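Long-range contacts in DUF1881 domain-containing protein (Neurospora crassa, PDB 5Z6D), which is of unclear function but pairs a betagamma-crystallin domain, whose calcium site the domain interface is thought to render inoperative, with an Ig-like domain: residues G102-L110 and V120-D128; Y157-F165 and V176-Q185. The protein carries 1 engineered substitution. All coordinates share one frame; numbering follows the deposited sequence.

Contact 1: residues G102-L110 and V120-D128; sequences GGADKQYSL and VMLYSNDGD. Engineered in segment 120-128: Met-121 (natural residue Thr).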
loop_
_atom_site.group_PDB
_atom_site.type_symbol
_atom_site.label_atom_id
_atom_site.label_comp_id
_atom_site.label_asym_id
_atom_site.label_seq_id
_atom_site.Cartn_x
_atom_site.Cartn_y
_atom_site.Cartn_z
ATOM N N GLY A 102 24.335 6.374 -5.064
ATOM C CA GLY A 102 24.969 7.556 -4.503
ATOM C C GLY A 102 24.227 8.867 -4.693
ATOM O O GLY A 102 24.798 9.934 -4.498
ATOM N N GLY A 103 22.950 8.792 -5.052
ATOM C CA GLY A 103 22.167 9.988 -5.297
ATOM C C GLY A 103 21.691 10.694 -4.040
ATOM O O GLY A 103 21.746 10.141 -2.935
ATOM N N ALA A 104 21.225 11.929 -4.220
ATOM C CA ALA A 104 20.623 12.702 -3.140
ATOM C C ALA A 104 19.267 12.123 -2.769
ATOM O O ALA A 104 18.665 11.384 -3.547
ATOM C CB ALA A 104 20.480 14.170 -3.548
ATOM N N ASP A 105 18.790 12.450 -1.573
ATOM C CA ASP A 105 17.428 12.098 -1.200
ATOM C C ASP A 105 16.444 12.618 -2.233
ATOM O O ASP A 105 16.522 13.778 -2.645
ATOM C CB ASP A 105 17.082 12.661 0.172
ATOM C CG ASP A 105 17.701 11.871 1.284
ATOM O OD1 ASP A 105 18.541 10.990 0.985
ATOM O OD2 ASP A 105 17.344 12.131 2.452
ATOM N N LYS A 106 15.541 11.736 -2.650
ATOM C CA LYS A 106 14.482 12.036 -3.610
ATOM C C LYS A 106 15.025 12.369 -4.994
ATOM O O LYS A 106 14.312 12.945 -5.802
ATOM C CB LYS A 106 13.587 13.188 -3.122
ATOM C CG LYS A 106 13.059 13.002 -1.696
ATOM C CD LYS A 106 12.009 14.046 -1.327
ATOM C CE LYS A 106 10.722 13.829 -2.102
ATOM N NZ LYS A 106 9.611 14.666 -1.571
ATOM N N GLN A 107 16.267 11.993 -5.270
ATOM C CA GLN A 107 16.807 12.252 -6.607
ATOM C C GLN A 107 16.082 11.413 -7.657
ATOM O O GLN A 107 15.903 11.848 -8.802
ATOM C CB GLN A 107 18.302 11.971 -6.664
ATOM C CG GLN A 107 18.879 12.221 -8.055
ATOM C CD GLN A 107 20.392 12.162 -8.099
ATOM O OE1 GLN A 107 21.070 12.374 -7.093
ATOM N NE2 GLN A 107 20.934 11.876 -9.279
ATOM N N TYR A 108 15.662 10.211 -7.274
ATOM C CA TYR A 108 14.977 9.314 -8.206
ATOM C C TYR A 108 13.559 9.080 -7.763
ATOM O O TYR A 108 13.268 9.090 -6.566
ATOM C CB TYR A 108 15.718 7.975 -8.322
ATOM C CG TYR A 108 17.129 8.149 -8.836
ATOM C CD1 TYR A 108 17.368 8.354 -10.184
ATOM C CD2 TYR A 108 18.222 8.122 -7.968
ATOM C CE1 TYR A 108 18.658 8.529 -10.665
ATOM C CE2 TYR A 108 19.511 8.293 -8.440
ATOM C CZ TYR A 108 19.721 8.498 -9.792
ATOM O OH TYR A 108 21.000 8.665 -10.276
ATOM N N SER A 109 12.670 8.900 -8.734
ATOM C CA SER A 109 11.294 8.519 -8.434
ATOM C C SER A 109 10.955 7.207 -9.098
ATOM O O SER A 109 11.443 6.896 -10.196
ATOM C CB SER A 109 10.311 9.608 -8.871
ATOM O OG SER A 109 10.361 9.845 -10.275
ATOM N N LEU A 110 10.115 6.450 -8.401
ATOM C CA LEU A 110 9.519 5.237 -8.900
ATOM C C LEU A 110 8.005 5.460 -8.919
ATOM O O LEU A 110 7.365 5.556 -7.871
ATOM C CB LEU A 110 9.900 4.059 -8.021
ATOM C CG LEU A 110 9.207 2.740 -8.326
ATOM C CD1 LEU A 110 9.637 2.225 -9.689
ATOM C CD2 LEU A 110 9.560 1.744 -7.221
ATOM N N VAL A 120 0.977 5.728 -7.423
ATOM C CA VAL A 120 1.871 6.058 -6.320
ATOM C C VAL A 120 3.191 6.563 -6.878
ATOM O O VAL A 120 3.713 6.004 -7.836
ATOM C CB VAL A 120 2.115 4.834 -5.425
ATOM C CG1 VAL A 120 3.133 5.127 -4.349
ATOM C CG2 VAL A 120 0.798 4.401 -4.775
ATOM N N MET A 121 3.702 7.636 -6.296
ATOM C CA MET A 121 5.010 8.171 -6.609
ATOM C C MET A 121 5.911 7.992 -5.408
ATOM O O MET A 121 5.714 8.651 -4.390
ATOM C CB MET A 121 4.896 9.644 -6.986
ATOM C CG MET A 121 4.588 9.872 -8.440
ATOM S SD MET A 121 6.097 9.666 -9.392
ATOM C CE MET A 121 6.834 11.284 -9.201
ATOM N N LEU A 122 6.865 7.070 -5.507
ATOM C CA LEU A 122 7.824 6.833 -4.435
ATOM C C LEU A 122 9.120 7.554 -4.737
ATOM O O LEU A 122 9.560 7.558 -5.875
ATOM C CB LEU A 122 8.097 5.347 -4.271
ATOM C CG LEU A 122 6.871 4.493 -3.959
ATOM C CD1 LEU A 122 7.267 3.046 -3.822
ATOM C CD2 LEU A 122 6.225 5.000 -2.686
ATOM N N TYR A 123 9.731 8.156 -3.729
ATOM C CA TYR A 123 11.009 8.825 -3.920
ATOM C C TYR A 123 12.121 8.079 -3.214
ATOM O O TYR A 123 11.906 7.454 -2.159
ATOM C CB TYR A 123 10.935 10.281 -3.445
ATOM C CG TYR A 123 9.978 11.077 -4.283
ATOM C CD1 TYR A 123 10.405 11.705 -5.450
ATOM C CD2 TYR A 123 8.634 11.154 -3.949
ATOM C CE1 TYR A 123 9.511 12.413 -6.248
ATOM C CE2 TYR A 123 7.740 11.866 -4.727
ATOM C CZ TYR A 123 8.182 12.493 -5.875
ATOM O OH TYR A 123 7.282 13.190 -6.646
ATOM N N SER A 124 13.315 8.136 -3.799
ATOM C CA SER A 124 14.418 7.322 -3.310
ATOM C C SER A 124 14.978 7.855 -1.991
ATOM O O SER A 124 15.138 9.069 -1.806
ATOM C CB SER A 124 15.527 7.233 -4.373
ATOM O OG SER A 124 15.963 8.512 -4.807
ATOM N N ASN A 125 15.289 6.926 -1.093
ATOM C CA ASN A 125 15.961 7.261 0.160
ATOM C C ASN A 125 15.248 8.404 0.881
ATOM O O ASN A 125 15.883 9.356 1.341
ATOM C CB ASN A 125 17.419 7.627 -0.111
ATOM C CG ASN A 125 18.199 6.498 -0.768
ATOM O OD1 ASN A 125 17.758 5.350 -0.790
ATOM N ND2 ASN A 125 19.374 6.825 -1.309
ATOM N N ASP A 126 13.924 8.299 0.948
ATOM C CA ASP A 126 13.057 9.390 1.388
ATOM C C ASP A 126 12.442 9.077 2.754
ATOM O O ASP A 126 11.391 9.598 3.126
ATOM C CB ASP A 126 11.968 9.635 0.333
ATOM C CG ASP A 126 11.121 10.868 0.616
ATOM O OD1 ASP A 126 11.602 11.785 1.319
ATOM O OD2 ASP A 126 9.966 10.909 0.132
ATOM N N GLY A 127 13.115 8.222 3.508
ATOM C CA GLY A 127 12.628 7.850 4.821
ATOM C C GLY A 127 12.197 6.403 4.838
ATOM O O GLY A 127 12.664 5.601 4.023
ATOM N N ASP A 128 11.285 6.072 5.748
ATOM C CA ASP A 128 10.949 4.680 5.999
ATOM C C ASP A 128 9.501 4.316 5.706
ATOM O O ASP A 128 9.102 3.175 5.927
ATOM C CB ASP A 128 11.267 4.330 7.456
ATOM C CG ASP A 128 12.701 4.654 7.832
ATOM O OD1 ASP A 128 13.602 4.484 6.980
ATOM O OD2 ASP A 128 12.924 5.084 8.985
HETATM O O HOH W 1 20.296 9.465 -0.639
HETATM O O HOH W 2 18.595 8.718 -4.008
#
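Lys-106 and Tyr-123 meet because each sets CG anti to its own carbonyl carbon (chi1 -51° for the lysine), and the lysine chain then bends at chi3, 69°, bringing CE over one face of the ring. Lys-106 CE sits 3.6 Å from Tyr-123 CG, displaced toward the rim, and Lys-106 NZ continues above the same ring 4.6 Å from its centroid, close enough to the normal for a cation-pi contact. The aliphatic part of Lys-106 also crosses Asp-126, but Lys-106 NZ stays 4.1 Å from Asp-126 OD2, beyond a salt bridge. An alanine in place of Tyr-123 would probably leave the ammonium without its aromatic partner, the lysine chain free to swing and Ser-109 CB without the ring beside it. Ser-124 holds its OG between backbone N and carbonyl carbon, where it accepts from Tyr-108 N at 3.0 Å and donates to a water that in turn donates to Ala-104 O. The backbone of Ser-124 is also engaged: its O takes Lys-106 N at 2.8 Å, in the carbonyl plane, and its N reaches Tyr-108 O. A second water joins Gly-103 O, Asp-105 OD1 and Asn-125 ND2, while Asn-125 OD1 is taken by the backbone N of Asp-99. Further on, Leu-110 and Leu-122 form a hydrogen-bonded pair with both N-H...O angles at 170°, their side chains directed to the face that meets Phe-95 and Phe-97. Antiparallel bridges at Ser-109/Tyr-123 and Leu-110/Leu-122 identify a beta hairpin at the margin of a five-stranded sheet, in the Ig-like domain's beta sandwich.

Contact 2: residues Y157-F165 and V176-Q185; sequences YIAVGSVYF and VVENEHWPKQ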
loop_
_atom_site.group_PDB
_atom_site.type_symbol
_atom_site.label_atom_id
_atom_site.label_comp_id
_atom_site.label_asym_id
_atom_site.label_seq_id
_atom_site.Cartn_x
_atom_site.Cartn_y
_atom_site.Cartn_z
ATOM N N TYR A 157 14.390 9.746 -17.876
ATOM C CA TYR A 157 13.915 8.433 -17.460
ATOM C C TYR A 157 15.028 7.397 -17.514
ATOM O O TYR A 157 15.707 7.235 -18.527
ATOM C CB TYR A 157 12.721 7.988 -18.307
ATOM C CG TYR A 157 11.447 8.626 -17.832
ATOM C CD1 TYR A 157 10.763 8.103 -16.743
ATOM C CD2 TYR A 157 10.955 9.786 -18.429
ATOM C CE1 TYR A 157 9.613 8.690 -16.277
ATOM C CE2 TYR A 157 9.798 10.381 -17.972
ATOM C CZ TYR A 157 9.134 9.832 -16.888
ATOM O OH TYR A 157 7.981 10.409 -16.410
ATOM N N ILE A 158 15.213 6.707 -16.396
ATOM C CA ILE A 158 16.204 5.657 -16.314
ATOM C C ILE A 158 15.615 4.422 -16.939
ATOM O O ILE A 158 16.271 3.726 -17.718
ATOM C CB ILE A 158 16.591 5.332 -14.873
ATOM C CG1 ILE A 158 17.260 6.523 -14.201
ATOM C CG2 ILE A 158 17.502 4.100 -14.817
ATOM C CD1 ILE A 158 17.794 6.175 -12.841
ATOM N N ALA A 159 14.366 4.144 -16.593
ATOM C CA ALA A 159 13.764 2.921 -17.117
ATOM C C ALA A 159 12.265 2.976 -17.087
ATOM O O ALA A 159 11.681 3.634 -16.248
ATOM C CB ALA A 159 14.244 1.717 -16.331
ATOM N N VAL A 160 11.641 2.263 -18.006
ATOM C CA VAL A 160 10.201 2.165 -18.052
ATOM C C VAL A 160 9.885 0.697 -18.229
ATOM O O VAL A 160 10.564 0.006 -18.976
ATOM C CB VAL A 160 9.616 3.016 -19.187
ATOM C CG1 VAL A 160 8.154 2.701 -19.406
ATOM C CG2 VAL A 160 9.818 4.493 -18.873
ATOM N N GLY A 161 8.909 0.188 -17.491
ATOM C CA GLY A 161 8.551 -1.207 -17.648
ATOM C C GLY A 161 7.346 -1.549 -16.811
ATOM O O GLY A 161 6.390 -0.781 -16.741
ATOM N N SER A 162 7.376 -2.723 -16.200
ATOM C CA SER A 162 6.268 -3.133 -15.357
ATOM C C SER A 162 6.712 -4.150 -14.328
ATOM O O SER A 162 7.805 -4.711 -14.414
ATOM C CB SER A 162 5.128 -3.703 -16.199
ATOM O OG SER A 162 5.567 -4.828 -16.937
ATOM N N VAL A 163 5.857 -4.344 -13.327
ATOM C CA VAL A 163 6.072 -5.351 -12.302
ATOM C C VAL A 163 4.897 -6.319 -12.370
ATOM O O VAL A 163 3.767 -5.917 -12.662
ATOM C CB VAL A 163 6.195 -4.721 -10.886
ATOM C CG1 VAL A 163 4.902 -3.989 -10.484
ATOM C CG2 VAL A 163 6.575 -5.782 -9.853
ATOM N N TYR A 164 5.178 -7.595 -12.122
ATOM C CA TYR A 164 4.177 -8.640 -12.159
ATOM C C TYR A 164 4.074 -9.237 -10.760
ATOM O O TYR A 164 5.057 -9.729 -10.220
ATOM C CB TYR A 164 4.565 -9.696 -13.204
ATOM C CG TYR A 164 3.582 -10.834 -13.414
ATOM C CD1 TYR A 164 2.389 -10.639 -14.102
ATOM C CD2 TYR A 164 3.862 -12.108 -12.944
ATOM C CE1 TYR A 164 1.499 -11.683 -14.308
ATOM C CE2 TYR A 164 2.979 -13.155 -13.144
ATOM C CZ TYR A 164 1.801 -12.939 -13.822
ATOM O OH TYR A 164 0.922 -13.985 -14.019
ATOM N N PHE A 165 2.898 -9.130 -10.161
ATOM C CA PHE A 165 2.609 -9.734 -8.859
ATOM C C PHE A 165 1.830 -11.021 -9.024
ATOM O O PHE A 165 0.884 -11.091 -9.808
ATOM C CB PHE A 165 1.787 -8.797 -7.980
ATOM C CG PHE A 165 2.446 -7.479 -7.696
ATOM C CD1 PHE A 165 3.606 -7.412 -6.948
ATOM C CD2 PHE A 165 1.877 -6.305 -8.158
ATOM C CE1 PHE A 165 4.201 -6.186 -6.673
ATOM C CE2 PHE A 165 2.461 -5.076 -7.883
ATOM C CZ PHE A 165 3.617 -5.020 -7.135
ATOM N N VAL A 176 6.867 -10.848 -6.209
ATOM C CA VAL A 176 7.255 -10.037 -7.348
ATOM C C VAL A 176 8.000 -10.936 -8.319
ATOM O O VAL A 176 8.994 -11.559 -7.951
ATOM C CB VAL A 176 8.144 -8.853 -6.931
ATOM C CG1 VAL A 176 8.793 -8.222 -8.148
ATOM C CG2 VAL A 176 7.329 -7.821 -6.155
ATOM N N VAL A 177 7.499 -11.028 -9.547
ATOM C CA VAL A 177 8.180 -11.768 -10.591
ATOM C C VAL A 177 8.938 -10.797 -11.485
ATOM O O VAL A 177 8.336 -9.957 -12.156
ATOM C CB VAL A 177 7.201 -12.586 -11.432
ATOM C CG1 VAL A 177 7.964 -13.426 -12.449
ATOM C CG2 VAL A 177 6.356 -13.467 -10.529
ATOM N N GLU A 178 10.261 -10.898 -11.471
ATOM C CA GLU A 178 11.093 -10.039 -12.301
ATOM C C GLU A 178 11.246 -10.637 -13.697
ATOM O O GLU A 178 12.175 -11.399 -13.948
ATOM C CB GLU A 178 12.467 -9.835 -11.655
ATOM C CG GLU A 178 12.419 -9.307 -10.218
ATOM C CD GLU A 178 13.759 -8.757 -9.754
ATOM O OE1 GLU A 178 14.756 -8.904 -10.497
ATOM O OE2 GLU A 178 13.816 -8.167 -8.654
ATOM N N ASN A 179 10.331 -10.297 -14.601
ATOM C CA ASN A 179 10.392 -10.821 -15.962
ATOM C C ASN A 179 11.055 -9.829 -16.917
ATOM O O ASN A 179 11.754 -8.920 -16.474
ATOM C CB ASN A 179 8.994 -11.213 -16.457
ATOM C CG ASN A 179 8.001 -10.065 -16.422
ATOM O OD1 ASN A 179 8.345 -8.910 -16.671
ATOM N ND2 ASN A 179 6.748 -10.391 -16.128
ATOM N N GLU A 180 10.840 -9.994 -18.221
ATOM C CA GLU A 180 11.589 -9.208 -19.193
ATOM C C GLU A 180 11.173 -7.735 -19.224
ATOM O O GLU A 180 11.858 -6.914 -19.833
ATOM C CB GLU A 180 11.462 -9.822 -20.598
ATOM C CG GLU A 180 10.286 -9.321 -21.423
ATOM C CD GLU A 180 8.962 -9.952 -21.030
ATOM O OE1 GLU A 180 8.930 -10.756 -20.070
ATOM O OE2 GLU A 180 7.948 -9.643 -21.693
ATOM N N HIS A 181 10.072 -7.387 -18.562
ATOM C CA HIS A 181 9.647 -5.990 -18.522
ATOM C C HIS A 181 10.059 -5.290 -17.222
ATOM O O HIS A 181 9.986 -4.061 -17.114
ATOM C CB HIS A 181 8.138 -5.889 -18.731
ATOM C CG HIS A 181 7.717 -6.142 -20.145
ATOM N ND1 HIS A 181 8.229 -5.430 -21.209
ATOM C CD2 HIS A 181 6.844 -7.033 -20.671
ATOM C CE1 HIS A 181 7.687 -5.871 -22.330
ATOM N NE2 HIS A 181 6.843 -6.843 -22.033
ATOM N N TRP A 182 10.528 -6.068 -16.256
ATOM C CA TRP A 182 11.079 -5.491 -15.032
ATOM C C TRP A 182 12.421 -4.838 -15.346
ATOM O O TRP A 182 13.307 -5.487 -15.909
ATOM C CB TRP A 182 11.241 -6.560 -13.955
ATOM C CG TRP A 182 11.972 -6.098 -12.723
ATOM C CD1 TRP A 182 13.308 -6.242 -12.454
ATOM C CD2 TRP A 182 11.404 -5.436 -11.588
ATOM N NE1 TRP A 182 13.604 -5.704 -11.217
ATOM C CE2 TRP A 182 12.447 -5.208 -10.661
ATOM C CE3 TRP A 182 10.112 -5.015 -11.256
ATOM C CZ2 TRP A 182 12.240 -4.580 -9.437
ATOM C CZ3 TRP A 182 9.907 -4.389 -10.037
ATOM C CH2 TRP A 182 10.967 -4.175 -9.146
ATOM N N PRO A 183 12.570 -3.549 -14.994
ATOM C CA PRO A 183 13.801 -2.806 -15.290
ATOM C C PRO A 183 15.030 -3.465 -14.668
ATOM O O PRO A 183 15.048 -3.703 -13.459
ATOM C CB PRO A 183 13.539 -1.430 -14.669
ATOM C CG PRO A 183 12.054 -1.302 -14.652
ATOM C CD PRO A 183 11.546 -2.694 -14.369
ATOM N N LYS A 184 16.038 -3.766 -15.483
ATOM C CA LYS A 184 17.230 -4.430 -14.969
ATOM C C LYS A 184 17.967 -3.537 -13.975
ATOM O O LYS A 184 18.769 -4.013 -13.175
ATOM C CB LYS A 184 18.160 -4.832 -16.112
ATOM C CG LYS A 184 17.517 -5.771 -17.123
ATOM C CD LYS A 184 18.520 -6.241 -18.160
ATOM C CE LYS A 184 17.884 -7.195 -19.160
ATOM N NZ LYS A 184 16.970 -6.504 -20.113
ATOM N N GLN A 185 17.687 -2.239 -14.033
ATOM C CA GLN A 185 18.263 -1.284 -13.092
ATOM C C GLN A 185 17.743 -1.414 -11.667
ATOM O O GLN A 185 18.306 -0.815 -10.763
ATOM C CB GLN A 185 18.005 0.147 -13.562
ATOM C CG GLN A 185 18.711 0.519 -14.856
ATOM C CD GLN A 185 17.845 0.275 -16.076
ATOM O OE1 GLN A 185 16.899 -0.510 -16.036
ATOM N NE2 GLN A 185 18.160 0.956 -17.168
HETATM O O HOH W 3 12.227 -1.927 -18.425
HETATM O O HOH W 4 5.590 -7.291 -15.802
HETATM O O HOH W 5 8.064 -7.798 -14.247
#
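Phe-165 and Val-176 form an antiparallel, non-hydrogen-bonded pair where the beta hairpin of strands 157-168 and 173-177 gives way to a loop that returns alongside the first strand. Among the hydrogen bonds, Val-177 N points nearly straight down the carbonyl of Tyr-164 O at 2.8 Å, whereas Ser-162 N approaches His-181 O from above the carbonyl plane, at 3.1 Å. Glu-178 centres an inverse gamma turn, followed by a type I turn from Asn-179 to Trp-182, braced by an Asx turn in which Asn-179 OD1 accepts from His-181 N. Gly-161 lies so close to His-181 O that a CB would clash with it. Trp-182 NE1 bonds to Leu-186 O. Waters bridge Val-160 O to His-181 O and Ser-162 OG to Asn-179 ND2, weakly at the His-181 and Asn-179 ends.

Apolar contacts flank this path. With CG anti to the backbone N (chi1 -177°), the Tyr-164 ring runs alongside Val-177 and turns its edge to Val-177 CB, 3.7 Å from Tyr-164 CD2. Val-176 CG2 likewise meets the edge of Phe-165. Val-163 CG2 touches both Val-176 CG1 and Trp-182 CZ3; the indole edge is turned to Val-163 CB, while Glu-178 CG and Pro-183 CD cover its two faces. Farther along, Ala-159 CB rests 3.6 Å from Pro-183 CB.

How the contacts relate
Contacts 1 and 2 both belong to the same antiparallel five-stranded sheet, at its two margins: strand 120-123 is outermost at one end and 173-177 at the other, with 143-151 between the two hairpins. Their centres lie about 17 Å apart, yet they touch, Tyr-108 CE1 packing on Ile-158 CD1. Contact 1 is the more exposed, with 4 of 15 touching residues exposed, around Asp-105 and Lys-106, against 1 of 14 in contact 2. Waters bridge both, but contact 2 has fewer direct backbone bonds, its second segment leaving the sheet early, and more valine, proline and aromatic packing. Strand 195-200 of the opposing sheet supports Leu-110 in one and Val-176 and Trp-182 in the other.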